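Local coordinates for protein beta 1-3 glucanase (Clostridium beijerinckii NCIMB 8052, PDB 5H4E) that probably hydrolyses beta-1,3-glucans, as a glucanase domain of glycoside hydrolase family 64, at residues Y229-T243 / A306-W318. Numbering follows the deposited sequence.
Sequences YINDVYSYYATHELT and AFNRHVMLDPAHW
The last two turns of helix 227-236 pass beside the end of helix 294-309, with Ile230 and Phe307 CA atoms 7.8 Å apart, and then the loop that leaves it, Val233 and Met312 CA atoms at 7.0 Å; farther on, Thr243 of the strand runs past Pro315. His310, at positive phi just after helix 294-309, closes it in a Schellman motif, and a type I turn from Val311 to Asp314 follows. Tyr229 bridges from helix 227-236: a trans first torsion (chi1 177°) carries its ring across to His310, where the two planes, 4° apart, form an offset stack, centroids 3.8 Å apart. His310 ND1 is hydrogen-bonded to Pro329 O, which probably helps hold the imidazole flat against Tyr229. Beyond the ring, Tyr229 OH accepts a bond from Met312 N at 3.1 Å, and a water links the same hydroxyl to Leu313 N, satisfying two amides of the turn. Phe307 turns its edge to the Tyr229 face, the planes at 82°, and enters as a knob among Tyr229, Ile230, Val233 and Tyr234. Met312, unbranched and bendable, lays CG over the Phe307 ring and still sends CE between Val233 CG1 and Leu242 CD2, 3.6 Å from each. Tyr237 OH donates to Met312 O at 2.6 Å, on a lone pair. Leu313 CD2 rests obliquely against Tyr236 CD2, 3.6 Å away. The Pro315 ring offers Leu242 CD1 an apolar surface. The Tyr229-Phe307-His310 aromatic cluster thus joins the Schellman-capped end of helix 294-309 to helix 227-236, beside edge strand 242-246 of a four-stranded antiparallel sheet.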
loop_
_atom_site.group_PDB
_atom_site.type_symbol
_atom_site.label_atom_id
_atom_site.label_comp_id
_atom_site.label_asym_id
_atom_site.label_seq_id
_atom_site.Cartn_x
_atom_site.Cartn_y
_atom_site.Cartn_z
ATOM N N TYR A 229 -22.465 10.353 5.139
ATOM C CA TYR A 229 -22.367 10.238 3.679
ATOM C C TYR A 229 -22.763 8.835 3.276
ATOM O O TYR A 229 -23.550 8.649 2.348
ATOM C CB TYR A 229 -20.947 10.590 3.203
ATOM C CG TYR A 229 -20.658 10.460 1.706
ATOM C CD1 TYR A 229 -21.518 10.996 0.747
ATOM C CD2 TYR A 229 -19.498 9.827 1.261
ATOM C CE1 TYR A 229 -21.235 10.892 -0.614
ATOM C CE2 TYR A 229 -19.208 9.720 -0.101
ATOM C CZ TYR A 229 -20.084 10.259 -1.032
ATOM O OH TYR A 229 -19.821 10.156 -2.388
ATOM N N ILE A 230 -22.242 7.840 3.993
ATOM C CA ILE A 230 -22.619 6.452 3.746
ATOM C C ILE A 230 -24.134 6.275 3.853
ATOM O O ILE A 230 -24.753 5.660 2.988
ATOM C CB ILE A 230 -21.901 5.493 4.734
ATOM C CG1 ILE A 230 -20.422 5.371 4.362
ATOM C CG2 ILE A 230 -22.531 4.116 4.703
ATOM C CD1 ILE A 230 -19.564 4.890 5.497
ATOM N N ASN A 231 -24.712 6.838 4.910
ATOM C CA ASN A 231 -26.157 6.798 5.125
ATOM C C ASN A 231 -26.926 7.422 3.961
ATOM O O ASN A 231 -27.880 6.816 3.462
ATOM C CB ASN A 231 -26.529 7.502 6.438
ATOM C CG ASN A 231 -26.161 6.675 7.672
ATOM O OD1 ASN A 231 -26.131 5.453 7.616
ATOM N ND2 ASN A 231 -25.896 7.349 8.791
ATOM N N ASP A 232 -26.502 8.613 3.529
ATOM C CA ASP A 232 -27.170 9.317 2.426
ATOM C C ASP A 232 -27.140 8.475 1.168
ATOM O O ASP A 232 -28.149 8.342 0.467
ATOM C CB ASP A 232 -26.510 10.673 2.137
ATOM C CG ASP A 232 -26.768 11.693 3.216
ATOM O OD1 ASP A 232 -27.704 11.488 4.012
ATOM O OD2 ASP A 232 -26.042 12.707 3.254
ATOM N N VAL A 233 -25.965 7.912 0.887
ATOM C CA VAL A 233 -25.749 7.131 -0.322
ATOM C C VAL A 233 -26.582 5.851 -0.329
ATOM O O VAL A 233 -27.234 5.528 -1.330
ATOM C CB VAL A 233 -24.238 6.790 -0.503
ATOM C CG1 VAL A 233 -24.045 5.686 -1.540
ATOM C CG2 VAL A 233 -23.467 8.044 -0.893
ATOM N N TYR A 234 -26.584 5.117 0.781
ATOM C CA TYR A 234 -27.440 3.927 0.849
ATOM C C TYR A 234 -28.948 4.256 0.783
ATOM O O TYR A 234 -29.730 3.502 0.197
ATOM C CB TYR A 234 -27.121 3.125 2.107
ATOM C CG TYR A 234 -26.095 2.057 1.851
ATOM C CD1 TYR A 234 -24.845 2.375 1.312
ATOM C CD2 TYR A 234 -26.372 0.723 2.120
ATOM C CE1 TYR A 234 -23.891 1.379 1.071
ATOM C CE2 TYR A 234 -25.431 -0.271 1.881
ATOM C CZ TYR A 234 -24.198 0.060 1.360
ATOM O OH TYR A 234 -23.279 -0.937 1.129
ATOM N N SER A 235 -29.337 5.387 1.358
ATOM C CA SER A 235 -30.728 5.839 1.317
ATOM C C SER A 235 -31.122 6.211 -0.113
ATOM O O SER A 235 -32.188 5.820 -0.611
ATOM C CB SER A 235 -30.920 7.025 2.267
ATOM O OG SER A 235 -32.237 7.555 2.212
ATOM N N TYR A 236 -30.237 6.947 -0.778
ATOM C CA TYR A 236 -30.448 7.365 -2.154
ATOM C C TYR A 236 -30.624 6.171 -3.091
ATOM O O TYR A 236 -31.587 6.121 -3.853
ATOM C CB TYR A 236 -29.280 8.247 -2.621
ATOM C CG TYR A 236 -29.488 8.829 -3.998
ATOM C CD1 TYR A 236 -30.297 9.953 -4.179
ATOM C CD2 TYR A 236 -28.899 8.248 -5.118
ATOM C CE1 TYR A 236 -30.507 10.487 -5.447
ATOM C CE2 TYR A 236 -29.098 8.778 -6.396
ATOM C CZ TYR A 236 -29.899 9.897 -6.550
ATOM O OH TYR A 236 -30.104 10.418 -7.810
ATOM N N TYR A 237 -29.709 5.199 -3.013
ATOM C CA TYR A 237 -29.688 4.084 -3.954
ATOM C C TYR A 237 -30.685 2.981 -3.581
ATOM O O TYR A 237 -30.753 1.951 -4.246
ATOM C CB TYR A 237 -28.255 3.517 -4.084
ATOM C CG TYR A 237 -27.368 4.376 -4.978
ATOM C CD1 TYR A 237 -27.785 4.732 -6.258
ATOM C CD2 TYR A 237 -26.151 4.883 -4.523
ATOM C CE1 TYR A 237 -27.006 5.537 -7.074
ATOM C CE2 TYR A 237 -25.356 5.686 -5.340
ATOM C CZ TYR A 237 -25.793 6.008 -6.615
ATOM O OH TYR A 237 -25.037 6.804 -7.441
ATOM N N ALA A 238 -31.475 3.206 -2.539
ATOM C CA ALA A 238 -32.620 2.335 -2.282
ATOM C C ALA A 238 -33.663 2.497 -3.387
ATOM O O ALA A 238 -34.370 1.551 -3.732
ATOM C CB ALA A 238 -33.229 2.632 -0.931
ATOM N N THR A 239 -33.745 3.695 -3.960
ATOM C CA THR A 239 -34.745 3.960 -4.985
ATOM C C THR A 239 -34.169 4.509 -6.292
ATOM O O THR A 239 -34.916 4.826 -7.214
ATOM C CB THR A 239 -35.798 4.937 -4.462
ATOM O OG1 THR A 239 -35.155 6.130 -3.997
ATOM C CG2 THR A 239 -36.561 4.317 -3.306
ATOM N N HIS A 240 -32.849 4.640 -6.371
ATOM C CA HIS A 240 -32.193 4.997 -7.622
ATOM C C HIS A 240 -31.187 3.917 -7.998
ATOM O O HIS A 240 -30.746 3.161 -7.139
ATOM C CB HIS A 240 -31.504 6.361 -7.523
ATOM C CG HIS A 240 -32.432 7.482 -7.171
ATOM N ND1 HIS A 240 -32.825 7.743 -5.876
ATOM C CD2 HIS A 240 -33.072 8.391 -7.947
ATOM C CE1 HIS A 240 -33.657 8.769 -5.865
ATOM N NE2 HIS A 240 -33.822 9.183 -7.109
ATOM N N GLU A 241 -30.838 3.845 -9.279
ATOM C CA GLU A 241 -29.848 2.880 -9.755
ATOM C C GLU A 241 -28.457 3.485 -9.784
ATOM O O GLU A 241 -28.270 4.633 -10.203
ATOM C CB GLU A 241 -30.191 2.365 -11.158
ATOM C CG GLU A 241 -31.312 1.338 -11.209
ATOM C CD GLU A 241 -30.922 -0.001 -10.599
ATOM O OE1 GLU A 241 -29.935 -0.621 -11.066
ATOM O OE2 GLU A 241 -31.623 -0.439 -9.664
ATOM N N LEU A 242 -27.488 2.703 -9.329
ATOM C CA LEU A 242 -26.078 3.028 -9.483
ATOM C C LEU A 242 -25.556 2.223 -10.655
ATOM O O LEU A 242 -25.437 1.003 -10.570
ATOM C CB LEU A 242 -25.301 2.700 -8.203
ATOM C CG LEU A 242 -23.774 2.766 -8.222
ATOM C CD1 LEU A 242 -23.318 4.073 -8.788
ATOM C CD2 LEU A 242 -23.259 2.620 -6.798
ATOM N N THR A 243 -25.258 2.895 -11.753
ATOM C CA THR A 243 -24.821 2.202 -12.953
ATOM C C THR A 243 -23.458 2.681 -13.394
ATOM O O THR A 243 -23.243 3.885 -13.561
ATOM C CB THR A 243 -25.813 2.397 -14.097
ATOM O OG1 THR A 243 -27.111 1.972 -13.660
ATOM C CG2 THR A 243 -25.390 1.591 -15.316
ATOM N N ALA A 306 -14.967 4.838 -4.680
ATOM C CA ALA A 306 -15.875 5.968 -4.921
ATOM C C ALA A 306 -16.263 6.661 -3.609
ATOM O O ALA A 306 -16.442 7.889 -3.560
ATOM C CB ALA A 306 -17.124 5.498 -5.674
ATOM N N PHE A 307 -16.377 5.884 -2.539
ATOM C CA PHE A 307 -16.578 6.482 -1.225
ATOM C C PHE A 307 -15.391 7.342 -0.838
ATOM O O PHE A 307 -15.574 8.506 -0.490
ATOM C CB PHE A 307 -16.838 5.415 -0.166
ATOM C CG PHE A 307 -18.292 5.068 -0.020
ATOM C CD1 PHE A 307 -19.195 6.011 0.447
ATOM C CD2 PHE A 307 -18.760 3.799 -0.344
ATOM C CE1 PHE A 307 -20.549 5.696 0.589
ATOM C CE2 PHE A 307 -20.117 3.488 -0.213
ATOM C CZ PHE A 307 -20.994 4.436 0.263
ATOM N N ASN A 308 -14.176 6.801 -0.924
ATOM C CA ASN A 308 -12.995 7.594 -0.588
ATOM C C ASN A 308 -12.865 8.875 -1.412
ATOM O O ASN A 308 -12.406 9.908 -0.907
ATOM C CB ASN A 308 -11.723 6.767 -0.764
ATOM C CG ASN A 308 -11.500 5.820 0.386
ATOM O OD1 ASN A 308 -11.001 6.216 1.437
ATOM N ND2 ASN A 308 -11.914 4.575 0.215
ATOM N N ARG A 309 -13.274 8.794 -2.674
ATOM C CA ARG A 309 -13.149 9.910 -3.612
ATOM C C ARG A 309 -14.374 10.831 -3.599
ATOM O O ARG A 309 -14.384 11.858 -4.291
ATOM C CB ARG A 309 -12.911 9.374 -5.032
ATOM C CG ARG A 309 -11.551 8.685 -5.212
ATOM C CD ARG A 309 -11.500 7.825 -6.482
ATOM N NE ARG A 309 -10.181 7.224 -6.672
ATOM C CZ ARG A 309 -9.915 6.249 -7.541
ATOM N NH1 ARG A 309 -10.886 5.739 -8.297
ATOM N NH2 ARG A 309 -8.677 5.766 -7.638
ATOM N N HIS A 310 -15.368 10.474 -2.780
ATOM C CA HIS A 310 -16.664 11.165 -2.680
ATOM C C HIS A 310 -17.305 11.372 -4.062
ATOM O O HIS A 310 -17.587 12.494 -4.467
ATOM C CB HIS A 310 -16.517 12.515 -1.947
ATOM C CG HIS A 310 -17.819 13.100 -1.473
ATOM N ND1 HIS A 310 -18.133 13.231 -0.134
ATOM C CD2 HIS A 310 -18.875 13.616 -2.154
ATOM C CE1 HIS A 310 -19.326 13.791 -0.012
ATOM N NE2 HIS A 310 -19.796 14.036 -1.221
ATOM N N VAL A 311 -17.547 10.279 -4.777
ATOM C CA VAL A 311 -18.226 10.341 -6.068
ATOM C C VAL A 311 -19.262 9.221 -6.215
ATOM O O VAL A 311 -19.657 8.883 -7.336
ATOM C CB VAL A 311 -17.228 10.261 -7.260
ATOM C CG1 VAL A 311 -16.499 11.594 -7.455
ATOM C CG2 VAL A 311 -16.240 9.095 -7.083
ATOM N N MET A 312 -19.711 8.667 -5.086
ATOM C CA MET A 312 -20.689 7.577 -5.105
ATOM C C MET A 312 -21.978 7.982 -5.831
ATOM O O MET A 312 -22.662 7.142 -6.413
ATOM C CB MET A 312 -20.997 7.110 -3.674
ATOM C CG MET A 312 -20.071 5.971 -3.192
ATOM S SD MET A 312 -20.212 4.490 -4.222
ATOM C CE MET A 312 -21.786 3.800 -3.675
ATOM N N LEU A 313 -22.292 9.272 -5.825
ATOM C CA LEU A 313 -23.500 9.748 -6.510
ATOM C C LEU A 313 -23.250 10.184 -7.955
ATOM O O LEU A 313 -24.152 10.707 -8.607
ATOM C CB LEU A 313 -24.121 10.905 -5.724
ATOM C CG LEU A 313 -24.523 10.521 -4.299
ATOM C CD1 LEU A 313 -24.958 11.719 -3.480
ATOM C CD2 LEU A 313 -25.612 9.459 -4.311
ATOM N N ASP A 314 -22.036 9.977 -8.456
ATOM C CA ASP A 314 -21.707 10.370 -9.832
ATOM C C ASP A 314 -20.904 9.285 -10.544
ATOM O O ASP A 314 -19.742 9.508 -10.906
ATOM C CB ASP A 314 -20.924 11.696 -9.833
ATOM C CG ASP A 314 -20.767 12.301 -11.231
ATOM O OD1 ASP A 314 -21.479 11.891 -12.174
ATOM O OD2 ASP A 314 -19.938 13.218 -11.379
ATOM N N PRO A 315 -21.514 8.104 -10.748
ATOM C CA PRO A 315 -20.796 6.986 -11.384
ATOM C C PRO A 315 -20.249 7.282 -12.788
ATOM O O PRO A 315 -19.225 6.704 -13.156
ATOM C CB PRO A 315 -21.858 5.883 -11.455
ATOM C CG PRO A 315 -23.169 6.608 -11.391
ATOM C CD PRO A 315 -22.915 7.758 -10.450
ATOM N N ALA A 316 -20.893 8.158 -13.555
ATOM C CA ALA A 316 -20.383 8.480 -14.891
ATOM C C ALA A 316 -18.949 9.024 -14.839
ATOM O O ALA A 316 -18.212 8.934 -15.817
ATOM C CB ALA A 316 -21.301 9.482 -15.589
ATOM N N HIS A 317 -18.551 9.566 -13.691
ATOM C CA HIS A 317 -17.251 10.229 -13.572
ATOM C C HIS A 317 -16.290 9.515 -12.631
ATOM O O HIS A 317 -15.302 10.101 -12.173
ATOM C CB HIS A 317 -17.449 11.672 -13.115
ATOM C CG HIS A 317 -18.073 12.544 -14.161
ATOM N ND1 HIS A 317 -19.184 13.324 -13.917
ATOM C CD2 HIS A 317 -17.753 12.744 -15.464
ATOM C CE1 HIS A 317 -19.517 13.971 -15.023
ATOM N NE2 HIS A 317 -18.661 13.642 -15.973
ATOM N N TRP A 318 -16.557 8.242 -12.370
ATOM C CA TRP A 318 -15.675 7.455 -11.524
ATOM C C TRP A 318 -14.260 7.351 -12.105
ATOM O O TRP A 318 -13.301 7.126 -11.372
ATOM C CB TRP A 318 -16.268 6.065 -11.300
ATOM C CG TRP A 318 -17.340 6.055 -10.249
ATOM C CD1 TRP A 318 -17.856 7.137 -9.588
ATOM C CD2 TRP A 318 -18.001 4.907 -9.718
ATOM N NE1 TRP A 318 -18.807 6.730 -8.682
ATOM C CE2 TRP A 318 -18.918 5.365 -8.744
ATOM C CE3 TRP A 318 -17.908 3.537 -9.970
ATOM C CZ2 TRP A 318 -19.742 4.499 -8.025
ATOM C CZ3 TRP A 318 -18.727 2.674 -9.256
ATOM C CH2 TRP A 318 -19.624 3.157 -8.286
HETATM O O HOH W 1 -21.153 11.861 -4.320
#